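Local atomic coordinates of adenylate cyclase (Hippeastrum hybrid cultivar, PDB entry 6YP4), a protein that shows dominant triphosphatase activity, although it was first put forward as an adenylate cyclase, and carries a CYTH domain. Residues P98-W111 with V120-G132. Sequence-based numbering, arbitrary orientation.
Sequences PSKMGSLLEKSRIW and VADDGGEFVCLGG
Trp111 pushes the outer edge of its six-membered ring against one face of Phe127: CH2 comes within 3.4 Å of Phe127 CE2, the planes stand 68° apart, and the pair is an offset edge-to-face stack. Met101 presses on the Phe127 ring as well. Extended through chi1 and chi2, its chain carries SD over the ring, 4.3 Å from the centroid, in a Met-aromatic contact; the bend at chi3 (-51°) then brings CE to Phe127 CB at 4.0 Å.

Elsewhere the fit depends on missing side chains. Gly102 lays its CA over a face of the indole and receives the turn 121-124 so closely that a CB would run into Asp122 O; a CB on Gly124, which sits at positive phi, would likewise run into Gly102 N. A weak bond joins Gly102 N to Asp123 O (3.2 Å). Trp111 NE1 makes another weak one to Asp122 O, in the indole plane, and gives a shorter bond to water 1 (3.1 Å). Asp122 OD1 forms a salt bridge with Arg112. At the other end, Pro98 CB rests on Phe127 O at 3.7 Å.

Replacing Trp111 with alanine would probably open a gap beside Phe127 and Gly102 and leave water 1 without its indole donor.

Met101, Trp111 and Phe127 thus combine a Met-aromatic contact with an edge-to-face stack, where the short helices 101-104 and 109-118 lead back into strand 127-141 of the antiparallel CYTH sheet.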
ATOM      1  N   PRO A  98      28.898  -2.761  -2.268  1.00 39.73           N
ATOM      2  CA  PRO A  98      28.123  -2.836  -3.515  1.00 39.55           C
ATOM      3  C   PRO A  98      28.827  -3.601  -4.624  1.00 40.78           C
ATOM      4  O   PRO A  98      28.161  -3.992  -5.590  1.00 43.71           O
ATOM      5  CB  PRO A  98      27.893  -1.362  -3.891  1.00 36.00           C
ATOM      6  CG  PRO A  98      28.796  -0.572  -3.023  1.00 41.45           C
ATOM      7  CD  PRO A  98      29.076  -1.374  -1.803  1.00 38.02           C
ATOM      8  N   SER A  99      30.134  -3.858  -4.507  1.00 37.73           N
ATOM      9  CA  SER A  99      30.820  -4.708  -5.475  1.00 54.40           C
ATOM     10  C   SER A  99      30.449  -6.181  -5.334  1.00 52.57           C
ATOM     11  O   SER A  99      30.891  -6.994  -6.151  1.00 50.97           O
ATOM     12  CB  SER A  99      32.337  -4.556  -5.345  1.00 57.49           C
ATOM     13  OG  SER A  99      32.777  -4.875  -4.037  1.00 60.46           O
ATOM     14  N   LYS A 100      29.678  -6.544  -4.310  1.00 48.00           N
ATOM     15  CA  LYS A 100      29.163  -7.895  -4.139  1.00 45.36           C
ATOM     16  C   LYS A 100      27.696  -7.994  -4.527  1.00 51.90           C
ATOM     17  O   LYS A 100      27.062  -9.021  -4.256  1.00 51.48           O
ATOM     18  CB  LYS A 100      29.348  -8.363  -2.689  1.00 47.72           C
ATOM     19  CG  LYS A 100      30.797  -8.518  -2.228  1.00 52.90           C
ATOM     20  CD  LYS A 100      31.506  -9.598  -3.031  1.00 59.81           C
ATOM     21  CE  LYS A 100      32.442 -10.445  -2.168  1.00 68.44           C
ATOM     22  NZ  LYS A 100      32.103 -11.915  -2.195  1.00 67.44           N
ATOM     23  N   MET A 101      27.156  -6.951  -5.170  1.00 47.12           N
ATOM     24  CA  MET A 101      25.716  -6.844  -5.386  1.00 53.49           C
ATOM     25  C   MET A 101      25.173  -8.024  -6.183  1.00 49.99           C
ATOM     26  O   MET A 101      24.081  -8.528  -5.894  1.00 42.56           O
ATOM     27  CB  MET A 101      25.397  -5.529  -6.100  1.00 55.91           C
ATOM     28  CG  MET A 101      23.946  -5.385  -6.502  1.00 51.13           C
ATOM     29  SD  MET A 101      23.575  -3.803  -7.264  1.00 56.39           S
ATOM     30  CE  MET A 101      24.287  -2.687  -6.063  1.00 38.92           C
ATOM     31  N   GLY A 102      25.920  -8.473  -7.191  1.00 47.83           N
ATOM     32  CA  GLY A 102      25.429  -9.542  -8.041  1.00 49.01           C
ATOM     33  C   GLY A 102      25.305 -10.866  -7.317  1.00 52.51           C
ATOM     34  O   GLY A 102      24.386 -11.647  -7.584  1.00 60.79           O
ATOM     35  N   SER A 103      26.229 -11.151  -6.406  1.00 48.32           N
ATOM     36  CA  SER A 103      26.084 -12.369  -5.626  1.00 50.50           C
ATOM     37  C   SER A 103      25.036 -12.185  -4.531  1.00 48.85           C
ATOM     38  O   SER A 103      24.250 -13.095  -4.259  1.00 48.52           O
ATOM     39  CB  SER A 103      27.442 -12.786  -5.049  1.00 44.60           C
ATOM     40  OG  SER A 103      27.953 -11.814  -4.160  1.00 57.80           O
ATOM     41  N   LEU A 104      24.975 -10.999  -3.925  1.00 44.02           N
ATOM     42  CA  LEU A 104      24.015 -10.776  -2.851  1.00 38.14           C
ATOM     43  C   LEU A 104      22.579 -10.793  -3.369  1.00 40.04           C
ATOM     44  O   LEU A 104      21.673 -11.301  -2.689  1.00 40.16           O
ATOM     45  CB  LEU A 104      24.317  -9.449  -2.145  1.00 34.88           C
ATOM     46  CG  LEU A 104      25.610  -9.381  -1.331  1.00 41.88           C
ATOM     47  CD1 LEU A 104      25.902  -7.945  -0.932  1.00 30.60           C
ATOM     48  CD2 LEU A 104      25.550 -10.267  -0.112  1.00 35.42           C
ATOM     49  N   LEU A 105      22.346 -10.240  -4.562  1.00 32.25           N
ATOM     50  CA  LEU A 105      21.009 -10.146  -5.136  1.00 35.80           C
ATOM     51  C   LEU A 105      20.761 -11.177  -6.241  1.00 39.29           C
ATOM     52  O   LEU A 105      19.874 -10.975  -7.076  1.00 34.11           O
ATOM     53  CB  LEU A 105      20.779  -8.731  -5.672  1.00 31.34           C
ATOM     54  CG  LEU A 105      20.935  -7.635  -4.623  1.00 33.22           C
ATOM     55  CD1 LEU A 105      20.746  -6.242  -5.184  1.00 30.92           C
ATOM     56  CD2 LEU A 105      19.959  -7.880  -3.510  1.00 27.45           C
ATOM     57  N   GLU A 106      21.515 -12.282  -6.256  1.00 40.77           N
ATOM     58  CA  GLU A 106      21.504 -13.184  -7.409  1.00 43.73           C
ATOM     59  C   GLU A 106      20.118 -13.762  -7.694  1.00 45.77           C
ATOM     60  O   GLU A 106      19.786 -14.031  -8.856  1.00 46.65           O
ATOM     61  CB  GLU A 106      22.524 -14.302  -7.185  1.00 41.99           C
ATOM     62  CG  GLU A 106      22.532 -15.386  -8.234  1.00 60.81           C
ATOM     63  CD  GLU A 106      21.654 -16.567  -7.851  1.00 80.50           C
ATOM     64  OE1 GLU A 106      21.125 -17.235  -8.764  1.00 86.55           O
ATOM     65  OE2 GLU A 106      21.496 -16.827  -6.637  1.00 84.46           O
ATOM     66  N   LYS A 107      19.297 -13.965  -6.666  1.00 45.57           N
ATOM     67  CA  LYS A 107      17.977 -14.553  -6.869  1.00 44.27           C
ATOM     68  C   LYS A 107      16.886 -13.524  -7.146  1.00 43.45           C
ATOM     69  O   LYS A 107      15.726 -13.905  -7.330  1.00 40.49           O
ATOM     70  CB  LYS A 107      17.581 -15.404  -5.663  1.00 50.58           C
ATOM     71  CG  LYS A 107      18.699 -16.264  -5.108  1.00 64.09           C
ATOM     72  CD  LYS A 107      18.217 -17.136  -3.953  1.00 71.59           C
ATOM     73  CE  LYS A 107      19.141 -18.331  -3.761  1.00 81.09           C
ATOM     74  NZ  LYS A 107      18.906 -19.405  -4.772  1.00 85.24           N
ATOM     75  N   SER A 108      17.218 -12.242  -7.204  1.00 39.51           N
ATOM     76  CA  SER A 108      16.195 -11.219  -7.368  1.00 37.10           C
ATOM     77  C   SER A 108      15.773 -11.091  -8.827  1.00 36.94           C
ATOM     78  O   SER A 108      16.613 -10.999  -9.730  1.00 42.08           O
ATOM     79  CB  SER A 108      16.694  -9.869  -6.858  1.00 35.94           C
ATOM     80  OG  SER A 108      15.838  -8.833  -7.315  1.00 34.72           O
ATOM     81  N   ARG A 109      14.458 -11.065  -9.042  1.00 38.08           N
ATOM     82  CA  ARG A 109      13.906 -10.670 -10.331  1.00 50.50           C
ATOM     83  C   ARG A 109      14.449  -9.316 -10.778  1.00 48.64           C
ATOM     84  O   ARG A 109      14.721  -9.104 -11.967  1.00 43.60           O
ATOM     85  CB  ARG A 109      12.381 -10.628 -10.218  1.00 48.78           C
ATOM     86  CG  ARG A 109      11.660 -10.074 -11.411  1.00 48.74           C
ATOM     87  CD  ARG A 109      10.153 -10.054 -11.168  1.00 49.59           C
ATOM     88  NE  ARG A 109       9.697  -8.812 -10.534  1.00 38.75           N
ATOM     89  CZ  ARG A 109       9.168  -8.728  -9.315  1.00 39.66           C
ATOM     90  NH1 ARG A 109       8.778  -7.553  -8.845  1.00 39.36           N
ATOM     91  NH2 ARG A 109       9.013  -9.809  -8.563  1.00 34.10           N
ATOM     92  N   ILE A 110      14.632  -8.392  -9.833  1.00 37.08           N
ATOM     93  CA  ILE A 110      15.055  -7.033 -10.168  0.53 40.28           C
ATOM     94  C   ILE A 110      16.507  -7.023 -10.610  1.00 44.91           C
ATOM     95  O   ILE A 110      16.872  -6.427 -11.632  1.00 44.46           O
ATOM     96  CB  ILE A 110      14.839  -6.087  -8.973  0.53 36.74           C
ATOM     97  CG1 ILE A 110      13.510  -6.367  -8.269  0.53 32.44           C
ATOM     98  CG2 ILE A 110      14.909  -4.625  -9.437  0.53 36.68           C
ATOM     99  CD1 ILE A 110      12.306  -6.080  -9.107  0.53 32.68           C
ATOM    100  N   TRP A 111      17.380  -7.667  -9.828  1.00 38.88           N
ATOM    101  CA  TRP A 111      18.762  -7.792 -10.270  1.00 46.25           C
ATOM    102  C   TRP A 111      18.844  -8.515 -11.612  1.00 52.86           C
ATOM    103  O   TRP A 111      19.620  -8.124 -12.492  1.00 46.00           O
ATOM    104  CB  TRP A 111      19.598  -8.515  -9.218  1.00 43.08           C
ATOM    105  CG  TRP A 111      20.998  -8.719  -9.665  1.00 49.06           C
ATOM    106  CD1 TRP A 111      21.623  -9.909  -9.933  1.00 49.65           C
ATOM    107  CD2 TRP A 111      21.957  -7.695  -9.921  1.00 48.78           C
ATOM    108  NE1 TRP A 111      22.923  -9.675 -10.338  1.00 49.76           N
ATOM    109  CE2 TRP A 111      23.150  -8.315 -10.338  1.00 50.29           C
ATOM    110  CE3 TRP A 111      21.928  -6.304  -9.834  1.00 45.10           C
ATOM    111  CZ2 TRP A 111      24.302  -7.594 -10.665  1.00 52.65           C
ATOM    112  CZ3 TRP A 111      23.073  -5.584 -10.151  1.00 49.52           C
ATOM    113  CH2 TRP A 111      24.241  -6.229 -10.563  1.00 46.36           C
ATOM    114  N   VAL A 120      25.150  -5.470 -17.725  1.00 89.95           N
ATOM    115  CA  VAL A 120      26.191  -5.335 -16.715  1.00 90.20           C
ATOM    116  C   VAL A 120      26.769  -6.708 -16.376  1.00104.36           C
ATOM    117  O   VAL A 120      26.110  -7.745 -16.535  1.00108.95           O
ATOM    118  CB  VAL A 120      25.643  -4.646 -15.451  1.00 72.69           C
ATOM    119  CG1 VAL A 120      24.971  -3.321 -15.804  1.00 65.32           C
ATOM    120  CG2 VAL A 120      24.693  -5.572 -14.683  1.00 57.42           C
ATOM    121  N   ALA A 121      28.025  -6.713 -15.928  1.00107.80           N
ATOM    122  CA  ALA A 121      28.660  -7.948 -15.487  1.00107.11           C
ATOM    123  C   ALA A 121      27.816  -8.605 -14.402  1.00102.21           C
ATOM    124  O   ALA A 121      27.352  -7.940 -13.471  1.00 97.10           O
ATOM    125  CB  ALA A 121      30.074  -7.663 -14.975  1.00104.33           C
ATOM    126  N   ASP A 122      27.611  -9.918 -14.536  1.00102.20           N
ATOM    127  CA  ASP A 122      26.633 -10.604 -13.697  1.00 95.06           C
ATOM    128  C   ASP A 122      26.999 -10.552 -12.216  1.00 86.18           C
ATOM    129  O   ASP A 122      26.109 -10.599 -11.362  1.00 79.21           O
ATOM    130  CB  ASP A 122      26.480 -12.053 -14.154  1.00103.46           C
ATOM    131  CG  ASP A 122      25.405 -12.792 -13.385  1.00111.53           C
ATOM    132  OD1 ASP A 122      24.208 -12.512 -13.616  1.00111.33           O
ATOM    133  OD2 ASP A 122      25.754 -13.652 -12.550  1.00116.41           O
ATOM    134  N   ASP A 123      28.289 -10.444 -11.891  1.00 89.79           N
ATOM    135  CA  ASP A 123      28.722 -10.470 -10.496  1.00 91.73           C
ATOM    136  C   ASP A 123      28.631  -9.111  -9.802  1.00 95.38           C
ATOM    137  O   ASP A 123      28.714  -9.056  -8.569  1.00 92.26           O
ATOM    138  CB  ASP A 123      30.155 -11.007 -10.404  1.00 90.47           C
ATOM    139  CG  ASP A 123      31.189 -10.018 -10.908  1.00 86.35           C
ATOM    140  OD1 ASP A 123      30.837  -9.117 -11.696  1.00 82.02           O
ATOM    141  OD2 ASP A 123      32.363 -10.147 -10.511  1.00 90.66           O
ATOM    142  N   GLY A 124      28.478  -8.020 -10.554  1.00 97.75           N
ATOM    143  CA  GLY A 124      28.268  -6.715  -9.956  1.00 93.62           C
ATOM    144  C   GLY A 124      29.487  -6.046  -9.357  1.00 95.02           C
ATOM    145  O   GLY A 124      29.328  -5.069  -8.614  1.00 92.63           O
ATOM    146  N   GLY A 125      30.700  -6.526  -9.655  1.00 82.34           N
ATOM    147  CA  GLY A 125      31.907  -5.900  -9.130  1.00 67.12           C
ATOM    148  C   GLY A 125      32.092  -4.455  -9.556  1.00 66.85           C
ATOM    149  O   GLY A 125      32.944  -3.755  -8.997  1.00 64.23           O
ATOM    150  N   GLU A 126      31.298  -3.996 -10.516  1.00 68.49           N
ATOM    151  CA  GLU A 126      31.355  -2.650 -11.064  1.00 67.20           C
ATOM    152  C   GLU A 126      30.493  -1.653 -10.298  1.00 61.83           C
ATOM    153  O   GLU A 126      30.673  -0.439 -10.461  1.00 51.40           O
ATOM    154  CB  GLU A 126      30.889  -2.714 -12.516  1.00 75.33           C
ATOM    155  CG  GLU A 126      29.849  -3.827 -12.657  1.00 80.09           C
ATOM    156  CD  GLU A 126      29.401  -4.087 -14.070  1.00 83.25           C
ATOM    157  OE1 GLU A 126      29.990  -3.508 -15.014  1.00 82.54           O
ATOM    158  OE2 GLU A 126      28.458  -4.892 -14.220  1.00 81.38           O
ATOM    159  N   PHE A 127      29.564  -2.123  -9.470  1.00 54.69           N
ATOM    160  CA  PHE A 127      28.578  -1.216  -8.911  1.00 44.43           C
ATOM    161  C   PHE A 127      29.121  -0.433  -7.727  1.00 47.88           C
ATOM    162  O   PHE A 127      29.962  -0.912  -6.957  1.00 43.43           O
ATOM    163  CB  PHE A 127      27.315  -1.969  -8.514  1.00 42.80           C
ATOM    164  CG  PHE A 127      26.412  -2.203  -9.663  1.00 48.90           C
ATOM    165  CD1 PHE A 127      25.312  -1.391  -9.872  1.00 42.22           C
ATOM    166  CD2 PHE A 127      26.700  -3.198 -10.581  1.00 50.03           C
ATOM    167  CE1 PHE A 127      24.490  -1.594 -10.958  1.00 43.21           C
ATOM    168  CE2 PHE A 127      25.888  -3.407 -11.667  1.00 47.72           C
ATOM    169  CZ  PHE A 127      24.781  -2.607 -11.860  1.00 48.35           C
ATOM    170  N   VAL A 128      28.617   0.800  -7.605  1.00 40.53           N
ATOM    171  CA  VAL A 128      28.973   1.742  -6.552  1.00 42.22           C
ATOM    172  C   VAL A 128      27.689   2.403  -6.060  1.00 39.15           C
ATOM    173  O   VAL A 128      26.674   2.439  -6.762  1.00 38.20           O
ATOM    174  CB  VAL A 128      29.981   2.811  -7.058  1.00 39.72           C
ATOM    175  CG1 VAL A 128      31.259   2.138  -7.631  1.00 42.91           C
ATOM    176  CG2 VAL A 128      29.328   3.681  -8.115  1.00 39.98           C
ATOM    177  N   CYS A 129      27.739   2.932  -4.834  1.00 33.52           N
ATOM    178  CA  CYS A 129      26.613   3.668  -4.264  1.00 37.45           C
ATOM    179  C   CYS A 129      26.708   5.135  -4.659  1.00 38.61           C
ATOM    180  O   CYS A 129      27.770   5.750  -4.529  1.00 37.79           O
ATOM    181  CB  CYS A 129      26.579   3.538  -2.736  1.00 39.16           C
ATOM    182  SG  CYS A 129      25.118   4.264  -1.918  1.00 33.76           S
ATOM    183  N   LEU A 130      25.592   5.691  -5.128  1.00 37.41           N
ATOM    184  CA  LEU A 130      25.498   7.095  -5.503  1.00 40.65           C
ATOM    185  C   LEU A 130      25.156   7.999  -4.323  1.00 38.37           C
ATOM    186  O   LEU A 130      25.184   9.219  -4.475  1.00 40.76           O
ATOM    187  CB  LEU A 130      24.451   7.272  -6.617  1.00 38.39           C
ATOM    188  CG  LEU A 130      24.556   6.385  -7.864  1.00 32.98           C
ATOM    189  CD1 LEU A 130      23.525   6.794  -8.895  1.00 35.35           C
ATOM    190  CD2 LEU A 130      25.949   6.478  -8.478  1.00 39.60           C
ATOM    191  N   GLY A 131      24.896   7.436  -3.153  1.00 29.98           N
ATOM    192  CA  GLY A 131      24.369   8.181  -2.031  1.00 34.27           C
ATOM    193  C   GLY A 131      22.856   8.096  -1.980  1.00 33.21           C
ATOM    194  O   GLY A 131      22.237   7.208  -2.577  1.00 30.38           O
ATOM    195  N   GLY A 132      22.253   9.044  -1.278  1.00 30.45           N
ATOM    196  CA  GLY A 132      20.807   9.028  -1.159  1.00 32.84           C
ATOM    197  C   GLY A 132      20.274  10.182  -0.346  1.00 38.67           C
ATOM    198  O   GLY A 132      20.957  11.188  -0.141  1.00 31.08           O
TER
HETATM  199  O   HOH W   1      24.155 -12.525 -10.370  1.00 50.04           O